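Local coordinates for TLR1789 protein (Thermosynechococcus elongatus, PDB 2X8X) that probably takes part in outer-membrane protein assembly or transport as an Omp85-family protein, of which this is the N-terminal part, made of three POTRA domains, at residues T106-L109 / R110-Q113; Q196-L199 / R200-F203; N120-Y123 / R124-Y128; Q39-Q42 / D43-A46. All coordinates share one frame; numbering follows the deposited sequence.

How the contacts relate
The four contacts each lie on or at the end of a helix, spread along a chain of three POTRA-type domains. Contact 4 belongs to the first, contacts 1 and 3 to the second and contact 2 to the third. Contacts 1 and 3 mark the start and finish of helix 109-125, with centres 22 Å apart. Contact 1 faces the first domain, its nearest atoms about 7 Å from contact 4, while contact 3 faces the third, about 9 Å from contact 2 at nearest atoms. Contacts 2 and 4, centres 58 Å apart on opposite sides of the chain's centre, share a feature: Asp198 and Asp43 each grip two successive residues of a neighbouring loop.

Contact 1 (T106-L109 / R110-Q113); sequences TLNL and RELQ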
ATOM      1  N   THR A 106      -5.321  -8.802 -17.715  1.00 20.74           N
ATOM      2  CA  THR A 106      -5.433  -9.533 -16.492  1.00 21.58           C
ATOM      3  C   THR A 106      -4.664  -8.743 -15.414  1.00 21.94           C
ATOM      4  O   THR A 106      -3.539  -8.263 -15.663  1.00 21.81           O
ATOM      5  CB  THR A 106      -4.664 -10.865 -16.650  1.00 22.17           C
ATOM      6  OG1 THR A 106      -5.331 -11.618 -17.646  1.00 24.45           O
ATOM      7  CG2 THR A 106      -4.644 -11.682 -15.302  1.00 20.26           C
ATOM      8  N   LEU A 107      -5.250  -8.645 -14.232  1.00 21.25           N
ATOM      9  CA  LEU A 107      -4.577  -7.926 -13.140  1.00 18.42           C
ATOM     10  C   LEU A 107      -3.370  -8.770 -12.701  1.00 17.18           C
ATOM     11  O   LEU A 107      -3.456 -10.013 -12.593  1.00 17.17           O
ATOM     12  CB  LEU A 107      -5.576  -7.802 -11.990  1.00 18.25           C
ATOM     13  CG  LEU A 107      -4.973  -7.478 -10.606  1.00 18.79           C
ATOM     14  CD1 LEU A 107      -4.502  -6.029 -10.518  1.00 15.11           C
ATOM     15  CD2 LEU A 107      -6.083  -7.760  -9.672  1.00 20.65           C
ATOM     16  N   ASN A 108      -2.256  -8.090 -12.441  1.00 16.63           N
ATOM     17  CA  ASN A 108      -1.065  -8.688 -11.928  1.00 16.86           C
ATOM     18  C   ASN A 108      -0.759  -8.026 -10.573  1.00 16.64           C
ATOM     19  O   ASN A 108      -0.647  -6.798 -10.478  1.00 17.18           O
ATOM     20  CB  ASN A 108       0.116  -8.554 -12.919  1.00 15.95           C
ATOM     21  CG  ASN A 108       1.328  -9.271 -12.422  1.00 16.45           C
ATOM     22  OD1 ASN A 108       1.961  -8.829 -11.439  1.00 15.96           O
ATOM     23  ND2 ASN A 108       1.684 -10.408 -13.068  1.00 14.69           N
ATOM     24  N   LEU A 109      -0.690  -8.813  -9.509  1.00 17.53           N
ATOM     25  CA  LEU A 109      -0.478  -8.212  -8.191  1.00 19.41           C
ATOM     26  C   LEU A 109       0.889  -7.600  -7.999  1.00 19.28           C
ATOM     27  O   LEU A 109       1.025  -6.697  -7.207  1.00 19.89           O
ATOM     28  CB  LEU A 109      -0.753  -9.190  -7.078  1.00 21.17           C
ATOM     29  CG  LEU A 109      -2.217  -9.513  -6.725  1.00 24.63           C
ATOM     30  CD1 LEU A 109      -2.267 -10.060  -5.311  1.00 27.48           C
ATOM     31  CD2 LEU A 109      -3.241  -8.422  -6.810  1.00 25.10           C
ATOM     32  N   ARG A 110       1.920  -8.055  -8.699  1.00 18.34           N
ATOM     33  CA  ARG A 110       3.202  -7.316  -8.662  1.00 19.59           C
ATOM     34  C   ARG A 110       3.072  -5.918  -9.292  1.00 17.79           C
ATOM     35  O   ARG A 110       3.576  -4.965  -8.740  1.00 17.92           O
ATOM     36  CB  ARG A 110       4.331  -8.038  -9.420  1.00 18.71           C
ATOM     37  CG  ARG A 110       4.599  -9.432  -9.076  1.00 25.73           C
ATOM     38  CD  ARG A 110       5.803  -9.775 -10.033  1.00 39.50           C
ATOM     39  NE  ARG A 110       6.336 -11.114  -9.851  1.00 46.00           N
ATOM     40  CZ  ARG A 110       7.585 -11.396  -9.486  1.00 47.91           C
ATOM     41  NH1 ARG A 110       8.470 -10.412  -9.280  1.00 49.15           N
ATOM     42  NH2 ARG A 110       7.942 -12.673  -9.309  1.00 48.52           N
ATOM     43  N   GLU A 111       2.447  -5.811 -10.463  1.00 17.51           N
ATOM     44  CA  GLU A 111       2.191  -4.511 -11.076  1.00 18.08           C
ATOM     45  C   GLU A 111       1.250  -3.615 -10.208  1.00 15.47           C
ATOM     46  O   GLU A 111       1.480  -2.404 -10.081  1.00 15.72           O
ATOM     47  CB  GLU A 111       1.537  -4.658 -12.438  1.00 16.84           C
ATOM     48  CG  GLU A 111       2.392  -5.536 -13.456  1.00 29.91           C
ATOM     49  CD  GLU A 111       1.669  -5.760 -14.855  1.00 39.60           C
ATOM     50  OE1 GLU A 111       1.164  -4.748 -15.401  1.00 43.88           O
ATOM     51  OE2 GLU A 111       1.621  -6.915 -15.415  1.00 42.96           O
ATOM     52  N   LEU A 112       0.239  -4.198  -9.616  1.00 15.84           N
ATOM     53  CA  LEU A 112      -0.575  -3.459  -8.649  1.00 14.99           C
ATOM     54  C   LEU A 112       0.233  -2.906  -7.522  1.00 15.20           C
ATOM     55  O   LEU A 112      -0.011  -1.777  -7.087  1.00 18.78           O
ATOM     56  CB  LEU A 112      -1.678  -4.322  -8.073  1.00 16.82           C
ATOM     57  CG  LEU A 112      -2.750  -3.516  -7.290  1.00 18.22           C
ATOM     58  CD1 LEU A 112      -3.689  -2.786  -8.211  1.00 22.17           C
ATOM     59  CD2 LEU A 112      -3.628  -4.535  -6.527  1.00 22.09           C
ATOM     60  N   GLN A 113       1.149  -3.692  -6.962  1.00 14.54           N
ATOM     61  CA  GLN A 113       2.021  -3.206  -5.900  1.00 17.30           C
ATOM     62  C   GLN A 113       2.951  -2.080  -6.411  1.00 17.69           C
ATOM     63  O   GLN A 113       3.229  -1.121  -5.701  1.00 19.78           O
ATOM     64  CB  GLN A 113       2.880  -4.369  -5.371  1.00 17.34           C
ATOM     65  CG  GLN A 113       3.688  -4.025  -4.118  1.00 23.90           C
ATOM     66  CD  GLN A 113       2.783  -3.490  -3.003  1.00 31.01           C
ATOM     67  OE1 GLN A 113       3.132  -2.539  -2.337  1.00 31.67           O
ATOM     68  NE2 GLN A 113       1.579  -4.053  -2.870  1.00 30.24           N
TER
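Asn108 is the N-cap of helix 109-125 in the middle POTRA domain, and its side chain bends over the first turn to meet Arg110 and Glu111. With CG anti to the backbone N (chi1 -176°), OD1 is carried in front of the amides that open the helix. Glu111 N reaches OD1 at 3.2 Å in a fairly straight capping bond (159°), the donor tilted from the plane of the side-chain carbonyl. Arg110 N comes to 2.8 Å of the same OD1, but that bond is strongly bent and weak. Glu111 lies across Asn108 at about a right angle, with OE2 3.3 Å from Asn108 CB and the carboxylate turned 28° from the amide; its OE1 is drawn into a salt bridge with Arg105. Behind the cap, Leu112 N donates to Asn108 O at 2.9 Å, and Gln113 N follows with a bond to Leu109 O at 3.0 Å. Leu107, just before the cap, touches Leu112 through their CD1 atoms at 4.1 Å, the pairing of a hydrophobic staple, and both leucines rest on Val145. Leu109 and Leu112 run side by side, CD2 to CD2 at 3.9 Å. Asn108 ND2 donates to Thr50 O and Arg110 NH2 to Ala49 O, both in the loop that follows helix 37-48 of the first domain. With OD1 spent on the helix start and ND2 on that loop, the Asn108 amide is fixed in rotation, and the same group both caps the helix and ties two domains together.

Contact 2 (Q196-L199 / R200-F203); sequences QADL and RRLF
Arg200 sends its backbone N to Gln196 O at 3.0 Å, and a bend at chi3 (-53°) folds its side chain back along the previous turn. The guanidinium lays one face over Gln196 O and Ala197 N, both offset toward its rim, and NH1 comes to 3.4 Å of Gln196 CB. Arg201 N bonds to Ala197 O, again at 3.0 Å. Its chain is likewise bent at chi3, which places Ala197 O over the centre of the guanidinium and NH2 beside Asp198. In the resulting salt bridge, Arg201 NH2 to Asp198 OD1, the two planes are 70° apart; it is modelled as very short, so its exact length is doubtful. Asp198 also holds Asp183 N and Thr184 OG1, while Arg201 NE donates to Glu181 O. Leu202 N bonds to Asp198 O at 2.9 Å, and its CG closes on the same oxygen at 3.4 Å. Phe203 N completes the series with Leu199 O at 2.8 Å. Leu199 itself packs on Val211 and Val213 of strand 208-217. These are two successive turns of regular alpha-helix with an i to i+3 salt bridge, on the helix that precedes the closing hairpin (208-217 and 224-232) of a beta-alpha-alpha-beta-beta POTRA domain.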
ATOM      1  N   GLN A 196       6.986  22.876   9.072  1.00 27.91           N
ATOM      2  CA  GLN A 196       8.220  23.659   9.071  1.00 28.73           C
ATOM      3  C   GLN A 196       7.992  25.124   9.022  1.00 27.63           C
ATOM      4  O   GLN A 196       8.591  25.843   9.827  1.00 26.12           O
ATOM      5  CB  GLN A 196       9.060  23.393   7.829  1.00 30.31           C
ATOM      6  CG  GLN A 196       9.412  22.006   7.616  1.00 35.62           C
ATOM      7  CD  GLN A 196      10.334  21.494   8.638  1.00 42.84           C
ATOM      8  OE1 GLN A 196       9.970  21.340   9.815  1.00 42.23           O
ATOM      9  NE2 GLN A 196      11.565  21.180   8.199  1.00 47.04           N
ATOM     10  N   ALA A 197       7.228  25.538   8.007  1.00 25.94           N
ATOM     11  CA  ALA A 197       6.861  26.921   7.795  1.00 26.61           C
ATOM     12  C   ALA A 197       6.158  27.519   9.015  1.00 25.40           C
ATOM     13  O   ALA A 197       6.410  28.684   9.417  1.00 24.96           O
ATOM     14  CB  ALA A 197       5.979  27.036   6.521  1.00 26.46           C
ATOM     15  N   ASP A 198       5.300  26.714   9.601  1.00 22.96           N
ATOM     16  CA  ASP A 198       4.529  27.136  10.761  1.00 22.96           C
ATOM     17  C   ASP A 198       5.500  27.357  11.933  1.00 21.88           C
ATOM     18  O   ASP A 198       5.356  28.334  12.657  1.00 20.48           O
ATOM     19  CB  ASP A 198       3.565  26.017  11.223  1.00 22.95           C
ATOM     20  CG  ASP A 198       2.267  25.909  10.357  1.00 29.08           C
ATOM     21  OD1 ASP A 198       1.970  26.787   9.495  1.00 30.72           O
ATOM     22  OD2 ASP A 198       1.534  24.906  10.570  1.00 29.52           O
ATOM     23  N   LEU A 199       6.445  26.434  12.139  1.00 21.57           N
ATOM     24  CA  LEU A 199       7.370  26.530  13.261  1.00 22.73           C
ATOM     25  C   LEU A 199       8.324  27.776  13.124  1.00 24.26           C
ATOM     26  O   LEU A 199       8.695  28.442  14.118  1.00 23.03           O
ATOM     27  CB  LEU A 199       8.193  25.246  13.375  1.00 23.75           C
ATOM     28  CG  LEU A 199       7.494  23.978  13.868  1.00 25.94           C
ATOM     29  CD1 LEU A 199       8.487  22.833  13.735  1.00 27.56           C
ATOM     30  CD2 LEU A 199       7.118  24.230  15.325  1.00 23.97           C
ATOM     31  N   ARG A 200       8.735  28.066  11.893  1.00 24.25           N
ATOM     32  CA  ARG A 200       9.451  29.297  11.548  1.00 23.21           C
ATOM     33  C   ARG A 200       8.661  30.557  11.856  1.00 23.57           C
ATOM     34  O   ARG A 200       9.219  31.520  12.431  1.00 19.18           O
ATOM     35  CB  ARG A 200       9.961  29.245  10.093  1.00 24.39           C
ATOM     36  CG  ARG A 200      11.141  28.225  10.047  1.00 30.09           C
ATOM     37  CD  ARG A 200      11.956  28.254   8.735  1.00 35.71           C
ATOM     38  NE  ARG A 200      11.050  28.116   7.579  1.00 38.34           N
ATOM     39  CZ  ARG A 200      10.792  26.978   6.918  1.00 38.92           C
ATOM     40  NH1 ARG A 200      11.376  25.831   7.277  1.00 36.15           N
ATOM     41  NH2 ARG A 200       9.946  26.994   5.879  1.00 36.50           N
ATOM     42  N   ARG A 201       7.357  30.538  11.581  1.00 21.94           N
ATOM     43  CA  ARG A 201       6.517  31.687  11.964  1.00 22.87           C
ATOM     44  C   ARG A 201       6.386  31.777  13.455  1.00 22.74           C
ATOM     45  O   ARG A 201       6.358  32.875  13.992  1.00 21.36           O
ATOM     46  CB  ARG A 201       5.100  31.656  11.304  1.00 22.73           C
ATOM     47  CG  ARG A 201       5.086  32.166   9.872  1.00 24.04           C
ATOM     48  CD  ARG A 201       3.658  32.209   9.255  1.00 27.89           C
ATOM     49  NE  ARG A 201       3.082  30.867   9.183  1.00 31.11           N
ATOM     50  CZ  ARG A 201       3.198  30.014   8.160  1.00 32.63           C
ATOM     51  NH1 ARG A 201       3.857  30.337   7.052  1.00 32.77           N
ATOM     52  NH2 ARG A 201       2.624  28.822   8.229  1.00 35.43           N
ATOM     53  N   LEU A 202       6.289  30.628  14.136  1.00 22.01           N
ATOM     54  CA  LEU A 202       6.225  30.667  15.613  1.00 20.90           C
ATOM     55  C   LEU A 202       7.563  31.222  16.155  1.00 20.49           C
ATOM     56  O   LEU A 202       7.579  32.036  17.093  1.00 20.66           O
ATOM     57  CB  LEU A 202       5.856  29.301  16.221  1.00 19.96           C
ATOM     58  CG  LEU A 202       4.397  28.877  15.893  1.00 23.87           C
ATOM     59  CD1 LEU A 202       4.188  27.435  16.426  1.00 22.47           C
ATOM     60  CD2 LEU A 202       3.331  29.906  16.412  1.00 18.25           C
ATOM     61  N   PHE A 203       8.671  30.858  15.537  1.00 19.17           N
ATOM     62  CA  PHE A 203      10.012  31.391  15.975  1.00 18.93           C
ATOM     63  C   PHE A 203      10.089  32.897  15.801  1.00 18.14           C
ATOM     64  O   PHE A 203      10.705  33.592  16.613  1.00 18.09           O
ATOM     65  CB  PHE A 203      11.149  30.749  15.148  1.00 18.25           C
ATOM     66  CG  PHE A 203      12.573  30.803  15.842  1.00 21.42           C
ATOM     67  CD1 PHE A 203      13.356  31.968  15.830  1.00 16.87           C
ATOM     68  CD2 PHE A 203      13.111  29.653  16.498  1.00 24.09           C
ATOM     69  CE1 PHE A 203      14.623  32.022  16.487  1.00 18.40           C
ATOM     70  CE2 PHE A 203      14.414  29.677  17.145  1.00 24.45           C
ATOM     71  CZ  PHE A 203      15.180  30.879  17.126  1.00 22.05           C
TER

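Contact 3 (N120-Y123 / R124-Y128); sequences NTFY and RDNGY
Phe122 O is gripped twice by Asn126, whose backbone N and side-chain ND2 both lie 3.2 Å away and approach from opposite faces of the carbonyl plane. CG of Asn126 stands beside its own backbone N (chi1 -84°), which turns the amide back along the helix, so that ND2 also comes to 3.2 Å of Phe122 CD1; amide and ring planes are 57° apart. One residue on, Tyr123 O accepts from Tyr128 N at 2.9 Å and, weakly, from Asn126 N. With Gly127 at positive phi (94°) and its N bonded weakly back to Arg124 O, this is the Schellman motif that ends helix 109-125. The Tyr123 and Tyr128 side chains cross at about a right angle, CD1 of Tyr123 meeting CB of Tyr128 at 4.1 Å. On another side of the helix, Arg124 NH2 makes a weak bond to Thr121 OG1 at 3.1 Å, while the same hydroxyl is bonded to Glu117 O. Tyr128 rests on Val189 and Asn191, and Asn126 O accepts from Asn191 ND2. Phe122 O thus adds a side-chain donor to its regular helical one and Tyr123 O takes an amide from five residues on, bonds that tie the turn back onto the helix.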
ATOM      1  N   ASN A 120       2.260   5.977  -2.796  1.00 17.46           N
ATOM      2  CA  ASN A 120       3.025   6.307  -1.551  1.00 19.82           C
ATOM      3  C   ASN A 120       4.109   7.289  -1.891  1.00 20.85           C
ATOM      4  O   ASN A 120       4.433   8.155  -1.081  1.00 20.62           O
ATOM      5  CB  ASN A 120       3.639   5.049  -0.938  1.00 19.25           C
ATOM      6  CG  ASN A 120       2.570   4.065  -0.422  1.00 18.96           C
ATOM      7  OD1 ASN A 120       1.418   4.466  -0.174  1.00 20.28           O
ATOM      8  ND2 ASN A 120       2.945   2.787  -0.241  1.00 16.42           N
ATOM      9  N   THR A 121       4.652   7.197  -3.121  1.00 21.33           N
ATOM     10  CA  THR A 121       5.626   8.181  -3.581  1.00 19.73           C
ATOM     11  C   THR A 121       4.959   9.530  -3.832  1.00 21.13           C
ATOM     12  O   THR A 121       5.523  10.557  -3.492  1.00 22.41           O
ATOM     13  CB  THR A 121       6.391   7.713  -4.868  1.00 20.39           C
ATOM     14  OG1 THR A 121       7.059   6.492  -4.569  1.00 16.73           O
ATOM     15  CG2 THR A 121       7.406   8.731  -5.300  1.00 20.33           C
ATOM     16  N   PHE A 122       3.768   9.556  -4.406  1.00 22.31           N
ATOM     17  CA  PHE A 122       3.046  10.816  -4.506  1.00 23.43           C
ATOM     18  C   PHE A 122       2.901  11.496  -3.120  1.00 24.66           C
ATOM     19  O   PHE A 122       3.261  12.672  -2.970  1.00 24.63           O
ATOM     20  CB  PHE A 122       1.703  10.662  -5.188  1.00 23.41           C
ATOM     21  CG  PHE A 122       0.776  11.848  -4.980  1.00 27.02           C
ATOM     22  CD1 PHE A 122       0.830  12.952  -5.860  1.00 30.05           C
ATOM     23  CD2 PHE A 122      -0.128  11.867  -3.901  1.00 24.81           C
ATOM     24  CE1 PHE A 122      -0.032  14.075  -5.681  1.00 29.29           C
ATOM     25  CE2 PHE A 122      -0.989  12.972  -3.679  1.00 25.57           C
ATOM     26  CZ  PHE A 122      -0.947  14.089  -4.574  1.00 30.88           C
ATOM     27  N   TYR A 123       2.459  10.772  -2.105  1.00 23.57           N
ATOM     28  CA  TYR A 123       2.409  11.411  -0.769  1.00 24.94           C
ATOM     29  C   TYR A 123       3.773  11.926  -0.308  1.00 26.07           C
ATOM     30  O   TYR A 123       3.892  13.064   0.138  1.00 26.18           O
ATOM     31  CB  TYR A 123       1.898  10.417   0.277  1.00 22.17           C
ATOM     32  CG  TYR A 123       0.408  10.082   0.069  1.00 19.98           C
ATOM     33  CD1 TYR A 123      -0.554  11.090   0.053  1.00 18.18           C
ATOM     34  CD2 TYR A 123      -0.045   8.750  -0.054  1.00 17.12           C
ATOM     35  CE1 TYR A 123      -1.961  10.791  -0.139  1.00 14.92           C
ATOM     36  CE2 TYR A 123      -1.467   8.454  -0.235  1.00 16.45           C
ATOM     37  CZ  TYR A 123      -2.385   9.469  -0.275  1.00 18.55           C
ATOM     38  OH  TYR A 123      -3.752   9.249  -0.441  1.00 20.14           O
ATOM     39  N   ARG A 124       4.774  11.075  -0.369  1.00 26.38           N
ATOM     40  CA  ARG A 124       6.063  11.387   0.234  1.00 30.56           C
ATOM     41  C   ARG A 124       6.740  12.527  -0.459  1.00 30.47           C
ATOM     42  O   ARG A 124       7.333  13.341   0.192  1.00 31.11           O
ATOM     43  CB  ARG A 124       6.974  10.167   0.173  1.00 31.62           C
ATOM     44  CG  ARG A 124       7.946   9.996   1.334  1.00 37.30           C
ATOM     45  CD  ARG A 124       8.592   8.580   1.247  1.00 43.38           C
ATOM     46  NE  ARG A 124       8.958   8.288  -0.144  1.00 45.39           N
ATOM     47  CZ  ARG A 124       8.473   7.285  -0.896  1.00 47.54           C
ATOM     48  NH1 ARG A 124       7.601   6.358  -0.411  1.00 43.23           N
ATOM     49  NH2 ARG A 124       8.904   7.211  -2.157  1.00 43.03           N
ATOM     50  N   ASP A 125       6.639  12.592  -1.776  1.00 31.51           N
ATOM     51  CA  ASP A 125       7.341  13.625  -2.547  1.00 31.57           C
ATOM     52  C   ASP A 125       6.644  14.984  -2.435  1.00 31.06           C
ATOM     53  O   ASP A 125       7.286  16.007  -2.597  1.00 31.48           O
ATOM     54  CB  ASP A 125       7.474  13.242  -4.047  1.00 31.95           C
ATOM     55  CG  ASP A 125       8.566  12.157  -4.312  1.00 33.67           C
ATOM     56  OD1 ASP A 125       9.216  11.625  -3.340  1.00 32.39           O
ATOM     57  OD2 ASP A 125       8.732  11.825  -5.519  1.00 34.46           O
ATOM     58  N   ASN A 126       5.346  14.992  -2.180  1.00 30.20           N
ATOM     59  CA  ASN A 126       4.588  16.224  -2.047  1.00 29.28           C
ATOM     60  C   ASN A 126       4.562  16.730  -0.597  1.00 28.56           C
ATOM     61  O   ASN A 126       3.957  17.771  -0.291  1.00 28.44           O
ATOM     62  CB  ASN A 126       3.195  16.030  -2.617  1.00 29.40           C
ATOM     63  CG  ASN A 126       3.154  16.243  -4.134  1.00 32.38           C
ATOM     64  OD1 ASN A 126       3.386  17.344  -4.599  1.00 33.63           O
ATOM     65  ND2 ASN A 126       2.866  15.190  -4.910  1.00 29.29           N
ATOM     66  N   GLY A 127       5.253  16.016   0.290  1.00 26.76           N
ATOM     67  CA  GLY A 127       5.411  16.445   1.690  1.00 25.26           C
ATOM     68  C   GLY A 127       4.370  15.868   2.669  1.00 24.00           C
ATOM     69  O   GLY A 127       4.403  16.183   3.860  1.00 22.75           O
ATOM     70  N   TYR A 128       3.442  15.034   2.189  1.00 21.18           N
ATOM     71  CA  TYR A 128       2.436  14.432   3.087  1.00 21.21           C
ATOM     72  C   TYR A 128       3.077  13.236   3.714  1.00 23.02           C
ATOM     73  O   TYR A 128       2.836  12.077   3.311  1.00 22.99           O
ATOM     74  CB  TYR A 128       1.176  14.047   2.328  1.00 19.70           C
ATOM     75  CG  TYR A 128       0.560  15.232   1.635  1.00 19.12           C
ATOM     76  CD1 TYR A 128      -0.115  16.237   2.370  1.00 18.84           C
ATOM     77  CD2 TYR A 128       0.649  15.361   0.250  1.00 22.54           C
ATOM     78  CE1 TYR A 128      -0.681  17.329   1.727  1.00 19.91           C
ATOM     79  CE2 TYR A 128       0.088  16.480  -0.406  1.00 25.81           C
ATOM     80  CZ  TYR A 128      -0.555  17.448   0.345  1.00 22.77           C
ATOM     81  OH  TYR A 128      -1.146  18.504  -0.292  1.00 30.95           O
TER

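Contact 4 (Q39-Q42 / D43-A46); sequences QLQQ and DTNA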
ATOM      1  N   GLN A  39       8.818 -31.341  -6.866  1.00 27.73           N
ATOM      2  CA  GLN A  39       9.041 -30.533  -8.069  1.00 27.76           C
ATOM      3  C   GLN A  39       7.749 -29.983  -8.623  1.00 28.16           C
ATOM      4  O   GLN A  39       7.739 -28.846  -9.122  1.00 27.98           O
ATOM      5  CB  GLN A  39       9.781 -31.280  -9.164  1.00 27.12           C
ATOM      6  CG  GLN A  39      11.190 -31.549  -8.781  1.00 30.92           C
ATOM      7  CD  GLN A  39      11.667 -32.783  -9.477  1.00 37.31           C
ATOM      8  OE1 GLN A  39      12.066 -32.734 -10.629  1.00 40.09           O
ATOM      9  NE2 GLN A  39      11.588 -33.918  -8.795  1.00 39.18           N
ATOM     10  N   LEU A  40       6.656 -30.759  -8.504  1.00 27.30           N
ATOM     11  CA  LEU A  40       5.374 -30.302  -9.003  1.00 26.30           C
ATOM     12  C   LEU A  40       4.927 -29.107  -8.140  1.00 26.47           C
ATOM     13  O   LEU A  40       4.461 -28.079  -8.653  1.00 26.52           O
ATOM     14  CB  LEU A  40       4.326 -31.435  -8.962  1.00 26.58           C
ATOM     15  CG  LEU A  40       4.513 -32.574  -9.974  1.00 26.85           C
ATOM     16  CD1 LEU A  40       3.519 -33.749  -9.698  1.00 26.53           C
ATOM     17  CD2 LEU A  40       4.309 -32.006 -11.327  1.00 28.22           C
ATOM     18  N   GLN A  41       5.073 -29.267  -6.831  1.00 26.81           N
ATOM     19  CA  GLN A  41       4.876 -28.193  -5.839  1.00 27.28           C
ATOM     20  C   GLN A  41       5.714 -26.926  -6.186  1.00 25.90           C
ATOM     21  O   GLN A  41       5.159 -25.854  -6.251  1.00 24.17           O
ATOM     22  CB  GLN A  41       5.132 -28.723  -4.381  1.00 27.53           C
ATOM     23  CG  GLN A  41       4.889 -27.687  -3.253  1.00 31.71           C
ATOM     24  CD  GLN A  41       3.496 -26.994  -3.344  1.00 34.62           C
ATOM     25  OE1 GLN A  41       2.474 -27.658  -3.564  1.00 33.31           O
ATOM     26  NE2 GLN A  41       3.469 -25.649  -3.187  1.00 37.78           N
ATOM     27  N   GLN A  42       7.011 -27.061  -6.469  1.00 26.07           N
ATOM     28  CA  GLN A  42       7.832 -25.942  -6.960  1.00 26.08           C
ATOM     29  C   GLN A  42       7.316 -25.336  -8.230  1.00 25.41           C
ATOM     30  O   GLN A  42       7.378 -24.119  -8.355  1.00 23.09           O
ATOM     31  CB  GLN A  42       9.307 -26.328  -7.192  1.00 25.58           C
ATOM     32  CG  GLN A  42      10.048 -26.786  -5.914  1.00 28.99           C
ATOM     33  CD  GLN A  42      11.289 -27.774  -6.159  1.00 33.25           C
ATOM     34  OE1 GLN A  42      11.662 -28.113  -7.308  1.00 34.10           O
ATOM     35  NE2 GLN A  42      11.901 -28.215  -5.056  1.00 33.06           N
ATOM     36  N   ASP A  43       6.831 -26.151  -9.194  1.00 26.63           N
ATOM     37  CA  ASP A  43       6.151 -25.596 -10.413  1.00 26.43           C
ATOM     38  C   ASP A  43       4.913 -24.730 -10.097  1.00 25.87           C
ATOM     39  O   ASP A  43       4.712 -23.673 -10.719  1.00 26.40           O
ATOM     40  CB  ASP A  43       5.752 -26.675 -11.454  1.00 28.05           C
ATOM     41  CG  ASP A  43       6.974 -27.299 -12.196  1.00 30.42           C
ATOM     42  OD1 ASP A  43       8.088 -26.674 -12.316  1.00 31.00           O
ATOM     43  OD2 ASP A  43       6.807 -28.437 -12.681  1.00 35.97           O
ATOM     44  N   THR A  44       4.082 -25.164  -9.157  1.00 26.13           N
ATOM     45  CA  THR A  44       2.926 -24.336  -8.795  1.00 24.16           C
ATOM     46  C   THR A  44       3.398 -23.037  -8.071  1.00 23.41           C
ATOM     47  O   THR A  44       2.811 -21.963  -8.267  1.00 22.18           O
ATOM     48  CB  THR A  44       1.840 -25.040  -7.878  1.00 25.65           C
ATOM     49  OG1 THR A  44       2.322 -25.178  -6.533  1.00 25.38           O
ATOM     50  CG2 THR A  44       1.342 -26.373  -8.443  1.00 25.59           C
ATOM     51  N   ASN A  45       4.442 -23.158  -7.253  1.00 22.11           N
ATOM     52  CA  ASN A  45       5.061 -21.929  -6.673  1.00 20.33           C
ATOM     53  C   ASN A  45       5.529 -20.965  -7.753  1.00 20.28           C
ATOM     54  O   ASN A  45       5.279 -19.771  -7.685  1.00 21.51           O
ATOM     55  CB  ASN A  45       6.283 -22.248  -5.848  1.00 19.75           C
ATOM     56  CG  ASN A  45       6.001 -23.036  -4.627  1.00 20.05           C
ATOM     57  OD1 ASN A  45       6.936 -23.602  -4.036  1.00 19.46           O
ATOM     58  ND2 ASN A  45       4.764 -23.080  -4.200  1.00 18.78           N
ATOM     59  N   ALA A  46       6.259 -21.454  -8.749  1.00 20.92           N
ATOM     60  CA  ALA A  46       6.732 -20.579  -9.865  1.00 22.37           C
ATOM     61  C   ALA A  46       5.634 -19.916 -10.649  1.00 21.71           C
ATOM     62  O   ALA A  46       5.760 -18.755 -11.046  1.00 24.21           O
ATOM     63  CB  ALA A  46       7.672 -21.374 -10.832  1.00 22.15           C
TER
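Thr44 turns OG1 into the position between its backbone N and carbonyl carbon (chi1 73°), which aims the hydroxyl back one turn at Gln41. Gln41 has CG anti to its own N (chi1 -177°) and then bends at chi2, folding its amide toward Thr44 and Asn45. The hydroxyl OG1 of Thr44 donates to Gln41 O at 2.9 Å, in the carbonyl plane and on a lone pair. Asn45 N takes the same Gln41 O at 3.0 Å, so this oxygen serves a side chain and the backbone together. The amides of Gln41 and Asn45 cross with their planes 65° apart, and Asn45 CB lies 3.3 Å from Gln42 O. All of this sits on helix 37-48 of the first POTRA domain, which packs one side on the sheet: Leu40 touches Ile69 and Thr44 touches Phe71 on strand 66-75, and Thr44 also reaches Val56 and Ala58 on strand 53-63. The methyl CG2 of Thr44 stays close to the helix, 3.6 Å from Leu40 O, whose regular partner is Thr44 N at 3.0 Å. Asp43 N bonds to Gln39 O at 2.8 Å, and the buried carboxylate of Asp43 leans back past that carbonyl, CG at 3.5 Å from Gln39 O. Its two oxygens are satisfied by the loop after helix 17-26, OD1 by Ser28 N and OD2 by Thr29 OG1, which pins that loop to the helix. Farther along, Ala46 N bonds to Gln42 O at 2.9 Å.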